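Local atomic coordinates of MccB protein (Escherichia coli, PDB entry 6OM4), a protein that adenylates the N-formylated MccA heptapeptide in the biosynthesis of the Trojan-horse antibiotic microcin C7, using ATP in an E1-like, ThiF-family domain. Residues A[31-34]-A[35-39]. Residues are numbered along the deposited sequence; the frame is centred on the assembly and turned at random.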
ATOM      1  N   ASN A  31     -14.182  28.673  15.958  1.00 26.41           N
ATOM      2  CA  ASN A  31     -15.201  29.056  16.921  1.00 25.51           C
ATOM      3  C   ASN A  31     -14.930  28.328  18.245  1.00 24.17           C
ATOM      4  O   ASN A  31     -15.206  27.133  18.373  1.00 21.89           O
ATOM      5  CB  ASN A  31     -16.556  28.730  16.299  1.00 28.52           C
ATOM      6  CG  ASN A  31     -17.789  29.066  17.107  1.00 28.49           C
ATOM      7  OD1 ASN A  31     -17.786  29.096  18.338  1.00 29.81           O
ATOM      8  ND2 ASN A  31     -18.891  29.189  16.387  1.00 31.19           N
ATOM      9  N   LEU A  32     -14.411  29.047  19.238  1.00 21.81           N
ATOM     10  CA  LEU A  32     -14.036  28.442  20.521  1.00 22.82           C
ATOM     11  C   LEU A  32     -15.228  27.812  21.214  1.00 21.86           C
ATOM     12  O   LEU A  32     -15.108  26.789  21.897  1.00 20.68           O
ATOM     13  CB  LEU A  32     -13.464  29.497  21.463  1.00 26.73           C
ATOM     14  CG  LEU A  32     -11.970  29.447  21.687  1.00 30.40           C
ATOM     15  CD1 LEU A  32     -11.570  30.509  22.703  1.00 31.69           C
ATOM     16  CD2 LEU A  32     -11.519  28.050  22.116  1.00 30.15           C
ATOM     17  N   VAL A  33     -16.374  28.473  21.117  1.00 20.56           N
ATOM     18  CA  VAL A  33     -17.526  27.978  21.821  1.00 24.00           C
ATOM     19  C   VAL A  33     -17.945  26.623  21.253  1.00 20.39           C
ATOM     20  O   VAL A  33     -18.350  25.732  22.009  1.00 18.49           O
ATOM     21  CB  VAL A  33     -18.667  28.998  21.740  1.00 28.74           C
ATOM     22  CG1 VAL A  33     -19.975  28.465  22.277  1.00 36.18           C
ATOM     23  CG2 VAL A  33     -18.261  30.259  22.468  1.00 32.86           C
ATOM     24  N   LEU A  34     -17.909  26.515  19.925  1.00 18.63           N
ATOM     25  CA  LEU A  34     -18.215  25.296  19.222  1.00 19.08           C
ATOM     26  C   LEU A  34     -17.191  24.215  19.596  1.00 16.17           C
ATOM     27  O   LEU A  34     -17.582  23.081  19.874  1.00 15.47           O
ATOM     28  CB  LEU A  34     -18.249  25.557  17.711  1.00 21.37           C
ATOM     29  CG  LEU A  34     -18.486  24.327  16.845  1.00 21.69           C
ATOM     30  CD1 LEU A  34     -19.767  23.613  17.253  1.00 23.66           C
ATOM     31  CD2 LEU A  34     -18.511  24.684  15.358  1.00 23.15           C
ATOM     32  N   TRP A  35     -15.902  24.572  19.610  1.00 15.51           N
ATOM     33  CA  TRP A  35     -14.830  23.596  19.982  1.00 15.80           C
ATOM     34  C   TRP A  35     -15.095  23.021  21.387  1.00 15.97           C
ATOM     35  O   TRP A  35     -15.002  21.806  21.612  1.00 14.27           O
ATOM     36  CB  TRP A  35     -13.455  24.291  19.862  1.00 15.85           C
ATOM     37  CG  TRP A  35     -12.278  23.464  20.284  1.00 15.46           C
ATOM     38  CD1 TRP A  35     -11.705  22.412  19.622  1.00 17.74           C
ATOM     39  CD2 TRP A  35     -11.521  23.653  21.479  1.00 15.54           C
ATOM     40  NE1 TRP A  35     -10.645  21.931  20.341  1.00 17.36           N
ATOM     41  CE2 TRP A  35     -10.490  22.691  21.467  1.00 15.82           C
ATOM     42  CE3 TRP A  35     -11.616  24.541  22.557  1.00 16.80           C
ATOM     43  CZ2 TRP A  35      -9.551  22.621  22.493  1.00 16.82           C
ATOM     44  CZ3 TRP A  35     -10.672  24.484  23.558  1.00 16.67           C
ATOM     45  CH2 TRP A  35      -9.672  23.510  23.533  1.00 17.53           C
ATOM     46  N   GLU A  36     -15.475  23.886  22.330  1.00 14.75           N
ATOM     47  CA  GLU A  36     -15.755  23.481  23.713  1.00 16.43           C
ATOM     48  C   GLU A  36     -16.946  22.529  23.717  1.00 16.06           C
ATOM     49  O   GLU A  36     -16.957  21.543  24.450  1.00 15.53           O
ATOM     50  CB  GLU A  36     -15.985  24.726  24.587  1.00 18.27           C
ATOM     51  CG  GLU A  36     -14.718  25.547  24.782  1.00 19.70           C
ATOM     52  CD  GLU A  36     -14.892  26.823  25.611  1.00 25.12           C
ATOM     53  OE1 GLU A  36     -16.070  27.159  25.918  1.00 25.95           O
ATOM     54  OE2 GLU A  36     -13.858  27.522  25.904  1.00 25.75           O
ATOM     55  N   ASN A  37     -17.970  22.838  22.924  1.00 16.23           N
ATOM     56  CA  ASN A  37     -19.156  21.991  22.872  1.00 17.36           C
ATOM     57  C   ASN A  37     -18.858  20.645  22.195  1.00 14.87           C
ATOM     58  O   ASN A  37     -19.428  19.613  22.577  1.00 13.91           O
ATOM     59  CB  ASN A  37     -20.330  22.688  22.189  1.00 19.20           C
ATOM     60  CG  ASN A  37     -21.039  23.682  23.097  1.00 22.70           C
ATOM     61  OD1 ASN A  37     -20.917  23.641  24.348  1.00 22.30           O
ATOM     62  ND2 ASN A  37     -21.792  24.564  22.475  1.00 22.10           N
ATOM     63  N   ILE A  38     -17.981  20.632  21.182  1.00 13.08           N
ATOM     64  CA  ILE A  38     -17.582  19.358  20.578  1.00 13.82           C
ATOM     65  C   ILE A  38     -16.907  18.481  21.641  1.00 13.40           C
ATOM     66  O   ILE A  38     -17.105  17.268  21.702  1.00 12.84           O
ATOM     67  CB  ILE A  38     -16.661  19.592  19.366  1.00 14.15           C
ATOM     68  CG1 ILE A  38     -17.396  20.327  18.230  1.00 14.82           C
ATOM     69  CG2 ILE A  38     -16.038  18.276  18.923  1.00 14.34           C
ATOM     70  CD1 ILE A  38     -16.480  20.949  17.173  1.00 15.93           C
ATOM     71  N   ILE A  39     -16.052  19.102  22.453  1.00 14.14           N
ATOM     72  CA  ILE A  39     -15.339  18.347  23.549  1.00 14.53           C
ATOM     73  C   ILE A  39     -16.362  17.754  24.509  1.00 13.75           C
ATOM     74  O   ILE A  39     -16.265  16.575  24.856  1.00 13.33           O
ATOM     75  CB  ILE A  39     -14.338  19.235  24.291  1.00 14.59           C
ATOM     76  CG1 ILE A  39     -13.155  19.607  23.399  1.00 15.88           C
ATOM     77  CG2 ILE A  39     -13.866  18.560  25.575  1.00 16.53           C
ATOM     78  CD1 ILE A  39     -12.381  20.812  23.855  1.00 15.29           C
TER
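Leu32 and Trp35 touch on the first turn of helix 32-43, an N-capped alpha-helix in the N-terminal part of the chain. The cap is Asn31: its OD1 accepts from Leu34 N at 3.0 Å, with the donor lying 58° out of the amide's carbonyl plane, while Asn31 O takes Trp35 N at 2.9 Å and starts the i to i+4 ladder. The same ladder includes Ile38 N, which reaches Leu34 O at 2.8 Å.

Followed outward, Trp35 begins with CB, which rests against Leu32 O at 3.6 Å. Its CG stands anti to the backbone N (chi1 176°), carrying the indole alongside Leu32, which points the same way. Trp35 CE3 then meets Leu32 CD2 at 3.5 Å, an oblique approach to the ring, and CZ3 lies a little farther from the same methyl. Ile39 CD1 covers one face, centred over the ring, and across the bicycle from CE3, Trp35 NE1 gives a weak hydrogen bond to Leu19 O, tying the helix to the antiparallel sheet of strands 11-14, 17-20 and 27-29. Leu34 touches Asn67 of helix 62-74; within its own helix, Leu34 CG lies 3.9 Å from Ile38 CD1.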